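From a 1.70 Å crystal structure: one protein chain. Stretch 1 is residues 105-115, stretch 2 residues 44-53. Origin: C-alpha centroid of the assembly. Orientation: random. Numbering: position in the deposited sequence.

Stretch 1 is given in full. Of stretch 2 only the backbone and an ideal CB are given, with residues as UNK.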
ATOM      1  N   LEU A 105      -2.240 -15.556  11.824  1.00 21.37           N
ATOM      2  CA  LEU A 105      -1.442 -14.849  10.824  1.00 21.40           C
ATOM      3  C   LEU A 105      -1.564 -13.345  11.055  1.00 21.39           C
ATOM      4  O   LEU A 105      -0.588 -12.604  10.921  1.00 21.42           O
ATOM      5  CB  LEU A 105      -1.905 -15.209   9.408  1.00 21.26           C
ATOM      6  CG  LEU A 105      -1.725 -16.674   8.996  1.00 21.54           C
ATOM      7  CD1 LEU A 105      -2.188 -16.874   7.554  1.00 20.92           C
ATOM      8  CD2 LEU A 105      -0.253 -17.070   9.150  1.00 21.88           C
ATOM      9  N   TRP A 106      -2.763 -12.896  11.411  1.00 21.55           N
ATOM     10  CA  TRP A 106      -2.994 -11.483  11.680  1.00 21.99           C
ATOM     11  C   TRP A 106      -2.213 -11.054  12.917  1.00 22.89           C
ATOM     12  O   TRP A 106      -1.493 -10.058  12.892  1.00 22.66           O
ATOM     13  CB  TRP A 106      -4.488 -11.212  11.896  1.00 20.86           C
ATOM     14  CG  TRP A 106      -4.762  -9.928  12.632  1.00 20.05           C
ATOM     15  CD1 TRP A 106      -5.224  -9.800  13.911  1.00 19.16           C
ATOM     16  CD2 TRP A 106      -4.540  -8.598  12.149  1.00 19.64           C
ATOM     17  NE1 TRP A 106      -5.303  -8.470  14.257  1.00 19.12           N
ATOM     18  CE2 TRP A 106      -4.889  -7.711  13.193  1.00 19.57           C
ATOM     19  CE3 TRP A 106      -4.079  -8.069  10.935  1.00 19.52           C
ATOM     20  CZ2 TRP A 106      -4.790  -6.322  13.060  1.00 19.77           C
ATOM     21  CZ3 TRP A 106      -3.982  -6.688  10.802  1.00 19.68           C
ATOM     22  CH2 TRP A 106      -4.336  -5.830  11.861  1.00 19.60           C
ATOM     23  N   GLN A 107      -2.352 -11.813  13.999  1.00 24.11           N
ATOM     24  CA  GLN A 107      -1.660 -11.479  15.237  1.00 26.04           C
ATOM     25  C   GLN A 107      -0.145 -11.381  15.044  1.00 26.76           C
ATOM     26  O   GLN A 107       0.492 -10.465  15.558  1.00 26.99           O
ATOM     27  CB  GLN A 107      -1.997 -12.505  16.319  1.00 26.81           C
ATOM     28  CG  GLN A 107      -3.490 -12.592  16.608  1.00 28.50           C
ATOM     29  CD  GLN A 107      -3.812 -13.519  17.759  1.00 29.64           C
ATOM     30  OE1 GLN A 107      -3.459 -13.246  18.909  1.00 31.00           O
ATOM     31  NE2 GLN A 107      -4.484 -14.625  17.457  1.00 30.18           N
ATOM     32  N   ASN A 108       0.430 -12.318  14.299  1.00 27.97           N
ATOM     33  CA  ASN A 108       1.871 -12.294  14.049  1.00 29.41           C
ATOM     34  C   ASN A 108       2.227 -11.102  13.163  1.00 30.09           C
ATOM     35  O   ASN A 108       3.233 -10.428  13.380  1.00 29.86           O
ATOM     36  CB  ASN A 108       2.321 -13.590  13.368  1.00 30.32           C
ATOM     37  CG  ASN A 108       2.302 -14.782  14.306  1.00 31.33           C
ATOM     38  OD1 ASN A 108       2.960 -14.777  15.344  1.00 32.78           O
ATOM     39  ND2 ASN A 108       1.548 -15.813  13.944  1.00 32.14           N
ATOM     40  N   TYR A 109       1.388 -10.853  12.163  1.00 30.75           N
ATOM     41  CA  TYR A 109       1.584  -9.754  11.225  1.00 31.88           C
ATOM     42  C   TYR A 109       1.619  -8.407  11.940  1.00 33.26           C
ATOM     43  O   TYR A 109       2.488  -7.570  11.678  1.00 33.30           O
ATOM     44  CB  TYR A 109       0.445  -9.752  10.204  1.00 31.15           C
ATOM     45  CG  TYR A 109       0.451  -8.582   9.248  1.00 30.59           C
ATOM     46  CD1 TYR A 109       1.233  -8.602   8.093  1.00 30.21           C
ATOM     47  CD2 TYR A 109      -0.346  -7.463   9.485  1.00 30.20           C
ATOM     48  CE1 TYR A 109       1.214  -7.536   7.193  1.00 30.13           C
ATOM     49  CE2 TYR A 109      -0.371  -6.393   8.593  1.00 30.18           C
ATOM     50  CZ  TYR A 109       0.408  -6.439   7.449  1.00 30.03           C
ATOM     51  OH  TYR A 109       0.353  -5.400   6.550  1.00 30.15           O
ATOM     52  N   ILE A 110       0.664  -8.210  12.842  1.00 34.91           N
ATOM     53  CA  ILE A 110       0.542  -6.969  13.593  1.00 37.01           C
ATOM     54  C   ILE A 110       1.572  -6.866  14.717  1.00 38.44           C
ATOM     55  O   ILE A 110       1.931  -5.766  15.138  1.00 38.62           O
ATOM     56  CB  ILE A 110      -0.880  -6.836  14.188  1.00 37.14           C
ATOM     57  CG1 ILE A 110      -1.117  -5.406  14.666  1.00 37.52           C
ATOM     58  CG2 ILE A 110      -1.061  -7.808  15.340  1.00 37.28           C
ATOM     59  CD1 ILE A 110      -1.162  -4.403  13.543  1.00 37.73           C
ATOM     60  N   TYR A 111       2.042  -8.011  15.199  1.00 40.06           N
ATOM     61  CA  TYR A 111       3.033  -8.038  16.270  1.00 42.01           C
ATOM     62  C   TYR A 111       4.373  -7.520  15.759  1.00 43.23           C
ATOM     63  O   TYR A 111       4.959  -6.603  16.336  1.00 43.42           O
ATOM     64  CB  TYR A 111       3.206  -9.467  16.793  1.00 42.39           C
ATOM     65  CG  TYR A 111       4.257  -9.606  17.874  1.00 43.06           C
ATOM     66  CD1 TYR A 111       4.029  -9.127  19.164  1.00 43.32           C
ATOM     67  CD2 TYR A 111       5.488 -10.201  17.600  1.00 43.32           C
ATOM     68  CE1 TYR A 111       5.003  -9.237  20.158  1.00 43.58           C
ATOM     69  CE2 TYR A 111       6.469 -10.315  18.585  1.00 43.61           C
ATOM     70  CZ  TYR A 111       6.219  -9.832  19.859  1.00 43.74           C
ATOM     71  OH  TYR A 111       7.187  -9.944  20.834  1.00 44.15           O
ATOM     72  N   VAL A 112       4.846  -8.112  14.668  1.00 44.72           N
ATOM     73  CA  VAL A 112       6.121  -7.741  14.062  1.00 46.32           C
ATOM     74  C   VAL A 112       6.142  -6.305  13.538  1.00 47.36           C
ATOM     75  O   VAL A 112       7.171  -5.631  13.604  1.00 47.50           O
ATOM     76  CB  VAL A 112       6.471  -8.692  12.893  1.00 46.24           C
ATOM     77  CG1 VAL A 112       7.832  -8.334  12.313  1.00 46.40           C
ATOM     78  CG2 VAL A 112       6.460 -10.135  13.376  1.00 46.47           C
ATOM     79  N   ARG A 113       5.009  -5.845  13.020  1.00 48.61           N
ATOM     80  CA  ARG A 113       4.909  -4.494  12.471  1.00 49.91           C
ATOM     81  C   ARG A 113       4.396  -3.468  13.478  1.00 50.72           C
ATOM     82  O   ARG A 113       3.936  -2.393  13.092  1.00 50.92           O
ATOM     83  CB  ARG A 113       3.990  -4.496  11.245  1.00 49.95           C
ATOM     84  CG  ARG A 113       4.544  -5.235  10.037  1.00 50.24           C
ATOM     85  CD  ARG A 113       3.463  -5.442   8.982  1.00 50.46           C
ATOM     86  NE  ARG A 113       2.825  -4.193   8.576  1.00 50.68           N
ATOM     87  CZ  ARG A 113       3.432  -3.224   7.896  1.00 50.85           C
ATOM     88  NH1 ARG A 113       2.767  -2.123   7.571  1.00 50.90           N
ATOM     89  NH2 ARG A 113       4.701  -3.358   7.534  1.00 51.00           N
ATOM     90  N   THR A 114       4.477  -3.792  14.765  1.00 51.62           N
ATOM     91  CA  THR A 114       4.004  -2.873  15.795  1.00 52.47           C
ATOM     92  C   THR A 114       4.712  -3.085  17.130  1.00 52.98           C
ATOM     93  O   THR A 114       4.578  -2.275  18.047  1.00 53.20           O
ATOM     94  CB  THR A 114       2.480  -3.025  16.010  1.00 52.57           C
ATOM     95  OG1 THR A 114       1.812  -2.966  14.742  1.00 52.74           O
ATOM     96  CG2 THR A 114       1.950  -1.909  16.900  1.00 52.66           C
ATOM     97  N   ASN A 115       5.468  -4.173  17.236  1.00 53.53           N
ATOM     98  CA  ASN A 115       6.185  -4.474  18.470  1.00 54.01           C
ATOM     99  C   ASN A 115       7.553  -5.083  18.167  1.00 54.16           C
ATOM    100  O   ASN A 115       7.800  -5.410  16.987  1.00 54.32           O
ATOM    101  CB  ASN A 115       5.361  -5.442  19.325  1.00 54.21           C
ATOM    102  CG  ASN A 115       5.867  -5.540  20.752  1.00 54.40           C
ATOM    103  OD1 ASN A 115       7.004  -5.941  20.996  1.00 54.71           O
ATOM    104  ND2 ASN A 115       5.018  -5.172  21.705  1.00 54.62           N
ATOM    105  OXT ASN A 115       8.359  -5.227  19.110  1.00 54.34           O
ATOM    106  N   UNK A  44     -13.009  -0.485  15.080  1.00 25.00           N
ATOM    107  CA  UNK A  44     -12.237  -1.248  16.051  1.00 25.89           C
ATOM    108  C   UNK A  44     -10.769  -1.372  15.658  1.00 26.06           C
ATOM    109  O   UNK A  44      -9.889  -1.387  16.518  1.00 26.10           O
ATOM    110  CB  UNK A  44     -12.846  -2.641  16.221  1.00 25.89           C
ATOM    111  N   UNK A  45     -10.504  -1.468  14.359  1.00 26.36           N
ATOM    112  CA  UNK A  45      -9.131  -1.593  13.887  1.00 27.29           C
ATOM    113  C   UNK A  45      -8.336  -0.342  14.237  1.00 28.18           C
ATOM    114  O   UNK A  45      -7.234  -0.431  14.784  1.00 28.42           O
ATOM    115  CB  UNK A  45      -9.100  -1.841  12.377  1.00 27.29           C
ATOM    116  N   UNK A  46      -8.906   0.819  13.929  1.00 29.50           N
ATOM    117  CA  UNK A  46      -8.254   2.098  14.200  1.00 31.10           C
ATOM    118  C   UNK A  46      -8.045   2.317  15.694  1.00 31.85           C
ATOM    119  O   UNK A  46      -7.017   2.850  16.112  1.00 32.21           O
ATOM    120  CB  UNK A  46      -9.079   3.246  13.616  1.00 31.10           C
ATOM    121  N   UNK A  47      -9.018   1.904  16.498  1.00 32.60           N
ATOM    122  CA  UNK A  47      -8.925   2.071  17.944  1.00 33.38           C
ATOM    123  C   UNK A  47      -7.850   1.180  18.560  1.00 33.61           C
ATOM    124  O   UNK A  47      -7.099   1.619  19.429  1.00 33.94           O
ATOM    125  CB  UNK A  47     -10.278   1.772  18.592  1.00 33.38           C
ATOM    126  N   UNK A  48      -7.770  -0.067  18.107  1.00 33.90           N
ATOM    127  CA  UNK A  48      -6.778  -1.000  18.635  1.00 34.19           C
ATOM    128  C   UNK A  48      -5.390  -0.800  18.042  1.00 33.91           C
ATOM    129  O   UNK A  48      -4.384  -1.028  18.713  1.00 33.86           O
ATOM    130  CB  UNK A  48      -7.235  -2.438  18.380  1.00 34.19           C
ATOM    131  N   UNK A  49      -5.336  -0.384  16.782  1.00 33.72           N
ATOM    132  CA  UNK A  49      -4.064  -0.173  16.102  1.00 33.56           C
ATOM    133  C   UNK A  49      -4.107   1.128  15.309  1.00 33.26           C
ATOM    134  O   UNK A  49      -4.333   1.124  14.099  1.00 32.97           O
ATOM    135  CB  UNK A  49      -3.739  -1.352  15.182  1.00 33.56           C
ATOM    136  N   UNK A  50      -3.886   2.263  15.993  1.00 33.16           N
ATOM    137  CA  UNK A  50      -3.889   3.615  15.423  1.00 33.05           C
ATOM    138  C   UNK A  50      -3.091   3.810  14.132  1.00 32.73           C
ATOM    139  O   UNK A  50      -3.343   4.757  13.388  1.00 33.09           O
ATOM    140  CB  UNK A  50      -3.346   4.587  16.472  1.00 33.05           C
ATOM    141  N   UNK A  51      -2.133   2.928  13.864  1.00 32.24           N
ATOM    142  CA  UNK A  51      -1.320   3.056  12.655  1.00 31.69           C
ATOM    143  C   UNK A  51      -1.850   2.228  11.486  1.00 30.74           C
ATOM    144  O   UNK A  51      -1.169   2.063  10.471  1.00 30.87           O
ATOM    145  CB  UNK A  51       0.122   2.643  12.958  1.00 31.69           C
ATOM    146  N   UNK A  52      -3.066   1.712  11.631  1.00 29.46           N
ATOM    147  CA  UNK A  52      -3.688   0.913  10.583  1.00 28.15           C
ATOM    148  C   UNK A  52      -5.098   1.393  10.273  1.00 26.78           C
ATOM    149  O   UNK A  52      -5.758   2.006  11.111  1.00 26.61           O
ATOM    150  CB  UNK A  52      -3.717  -0.562  10.989  1.00 28.15           C
ATOM    151  N   UNK A  53      -5.547   1.112   9.057  1.00 25.19           N
ATOM    152  CA  UNK A  53      -6.880   1.494   8.621  1.00 24.07           C
ATOM    153  C   UNK A  53      -7.457   0.408   7.727  1.00 22.83           C
ATOM    154  O   UNK A  53      -6.726  -0.379   7.126  1.00 22.16           O
ATOM    155  CB  UNK A  53      -6.850   2.837   7.889  1.00 24.07           C
TER

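Position 44 lies in the last turns of a helix, and nothing of stretch 1 comes within 5.5 Å of its CB, so almost any helix-compatible residue would suit it. It is Gln44, whose NE2 donates to OE2 of the residue at 48, 2.8 Å away, a bond that spans one helical turn.

At position 45 the CA-to-CB bond runs sideways to stretch 1. The six-membered ring of Trp106 lies beyond the reach of a CB but not of a longer side chain, so an apolar residue such as leucine, methionine or isoleucine is a sensible choice. The residue is Leu45. With chi1 t and chi2 p, it brings CD1 to 3.8 Å from Trp106 CH2.

Positions 46 and 47 are helical and out of reach of stretch 1, which leaves polar residues free to occupy them. They are Glu46 and Thr47.

Position 48 directs its CB toward stretch 1, yet open space intervenes. The indole NE1 of Trp106 offers a donor on this side, so a long polar or acidic side chain could approach it, directly or through water. Glu48 does so indirectly: a water accepts from Trp106 NE1 at 3.1 Å and donates weakly to Glu48 OE1 at 3.3 Å.

Position 49 leaves helical geometry, with phi/psi of -137/81, and opens a type I turn. Its CB points toward stretch 1, 4.3 Å from Ile110 CD1, with the Trp106 ring and its NE1 also nearby. A flat side chain would suit the aliphatic surface, and a polar atom on it could use the donor; histidine, asparagine or an aromatic residue are all plausible. His49 meets the first demand directly and the second through water. Ile110 CG1 sits over its face, 3.6 Å from the ring centroid in a CH-pi contact, while the edge of Trp106 is directed toward the His49 face in an offset edge-to-face pair, planes at 77°. His49 NE2 lies 2.7 Å from the same water, tying the imidazole to the indole.

Position 50, at phi -47, is the second residue of the turn and does not touch stretch 1. This phi favours proline, and Pro50 is found. Position 51 points toward stretch 1 across a gap, where a small polar residue fits easily; Thr51 OG1 stays 4.8 Å from Thr114 OG1.

Position 52 begins a strand, its CB toward stretch 1 but more than 5 Å from Ile110 CD1 and Trp106 CH2. The space ahead is lined by Tyr109 and Ile110, with polar groups of Arg113 and Thr114 farther out. A large side chain suits best, preferably aromatic with a polar tip, although methionine or leucine could fill part of the space. Tyr52 has the largest covered area in its stretch: Ile110 CD1 lies over one face, 3.2 Å from Tyr52 CE2, and Tyr109 CE2 is 4.2 Å from Tyr52 CE1. Its OH reaches 3.1 Å from Arg113 NE, while Thr114 OG1 approaches the ring edge.

Position 53 is extended and out of reach, so many residues would suit it. Arg53 turns back within its own stretch, its NH1 donating to Pro50 O at 2.8 Å.

Stretch 2 (44-53) QLETEHPTYR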
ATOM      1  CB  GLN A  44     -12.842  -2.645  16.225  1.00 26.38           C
ATOM      2  CG  GLN A  44     -12.261  -3.425  17.394  1.00 27.19           C
ATOM      3  CD  GLN A  44     -12.969  -4.748  17.626  1.00 27.34           C
ATOM      4  OE1 GLN A  44     -14.197  -4.812  17.643  1.00 27.85           O
ATOM      5  NE2 GLN A  44     -12.195  -5.808  17.824  1.00 27.70           N
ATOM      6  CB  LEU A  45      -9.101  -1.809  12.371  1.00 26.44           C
ATOM      7  CG  LEU A  45      -7.703  -1.874  11.744  1.00 26.18           C
ATOM      8  CD1 LEU A  45      -6.926  -3.050  12.322  1.00 25.58           C
ATOM      9  CD2 LEU A  45      -7.826  -2.002  10.237  1.00 25.64           C
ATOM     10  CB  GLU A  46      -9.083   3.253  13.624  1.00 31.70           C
ATOM     11  CG  GLU A  46      -8.370   4.603  13.666  1.00 32.85           C
ATOM     12  CD  GLU A  46      -9.219   5.740  13.120  1.00 33.47           C
ATOM     13  OE1 GLU A  46      -9.844   5.560  12.054  1.00 33.92           O
ATOM     14  OE2 GLU A  46      -9.252   6.818  13.752  1.00 34.29           O
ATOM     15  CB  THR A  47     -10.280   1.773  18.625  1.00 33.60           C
ATOM     16  OG1 THR A  47     -11.274   2.673  18.118  1.00 34.21           O
ATOM     17  CG2 THR A  47     -10.168   1.955  20.137  1.00 33.83           C
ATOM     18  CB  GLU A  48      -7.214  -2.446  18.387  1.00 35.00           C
ATOM     19  CG  GLU A  48      -8.322  -2.938  19.299  1.00 36.04           C
ATOM     20  CD  GLU A  48      -8.696  -4.385  19.026  1.00 36.83           C
ATOM     21  OE1 GLU A  48      -7.786  -5.242  18.972  1.00 37.39           O
ATOM     22  OE2 GLU A  48      -9.902  -4.665  18.868  1.00 37.21           O
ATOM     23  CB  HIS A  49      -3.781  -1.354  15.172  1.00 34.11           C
ATOM     24  CG  HIS A  49      -3.772  -2.676  15.872  1.00 34.54           C
ATOM     25  ND1 HIS A  49      -2.773  -3.049  16.747  1.00 34.81           N
ATOM     26  CD2 HIS A  49      -4.665  -3.693  15.867  1.00 34.72           C
ATOM     27  CE1 HIS A  49      -3.053  -4.237  17.251  1.00 35.03           C
ATOM     28  NE2 HIS A  49      -4.197  -4.650  16.734  1.00 34.76           N
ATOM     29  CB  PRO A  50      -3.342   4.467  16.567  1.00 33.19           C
ATOM     30  CG  PRO A  50      -3.849   3.759  17.772  1.00 33.25           C
ATOM     31  CD  PRO A  50      -3.572   2.313  17.432  1.00 33.17           C
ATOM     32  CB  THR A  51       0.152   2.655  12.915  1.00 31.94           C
ATOM     33  OG1 THR A  51       0.219   1.277  13.300  1.00 32.83           O
ATOM     34  CG2 THR A  51       0.752   3.522  14.017  1.00 32.43           C
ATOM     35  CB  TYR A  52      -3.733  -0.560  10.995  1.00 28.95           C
ATOM     36  CG  TYR A  52      -2.377  -1.217  10.996  1.00 29.61           C
ATOM     37  CD1 TYR A  52      -1.901  -1.878   9.864  1.00 29.94           C
ATOM     38  CD2 TYR A  52      -1.550  -1.137  12.113  1.00 30.43           C
ATOM     39  CE1 TYR A  52      -0.633  -2.444   9.846  1.00 30.57           C
ATOM     40  CE2 TYR A  52      -0.279  -1.695  12.104  1.00 30.95           C
ATOM     41  CZ  TYR A  52       0.172  -2.346  10.971  1.00 30.95           C
ATOM     42  OH  TYR A  52       1.429  -2.900  10.969  1.00 31.98           O
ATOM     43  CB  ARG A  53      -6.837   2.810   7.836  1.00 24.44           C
ATOM     44  CG  ARG A  53      -6.407   4.021   8.646  1.00 24.84           C
ATOM     45  CD  ARG A  53      -7.490   4.478   9.607  1.00 25.43           C
ATOM     46  NE  ARG A  53      -7.115   5.710  10.298  1.00 25.90           N
ATOM     47  CZ  ARG A  53      -6.195   5.790  11.256  1.00 25.81           C
ATOM     48  NH1 ARG A  53      -5.543   4.707  11.658  1.00 25.63           N
ATOM     49  NH2 ARG A  53      -5.919   6.963  11.808  1.00 26.03           N
TER
HETATM   50  O   HOH W   1      -5.923  -6.750  16.699  1.00 39.20           O
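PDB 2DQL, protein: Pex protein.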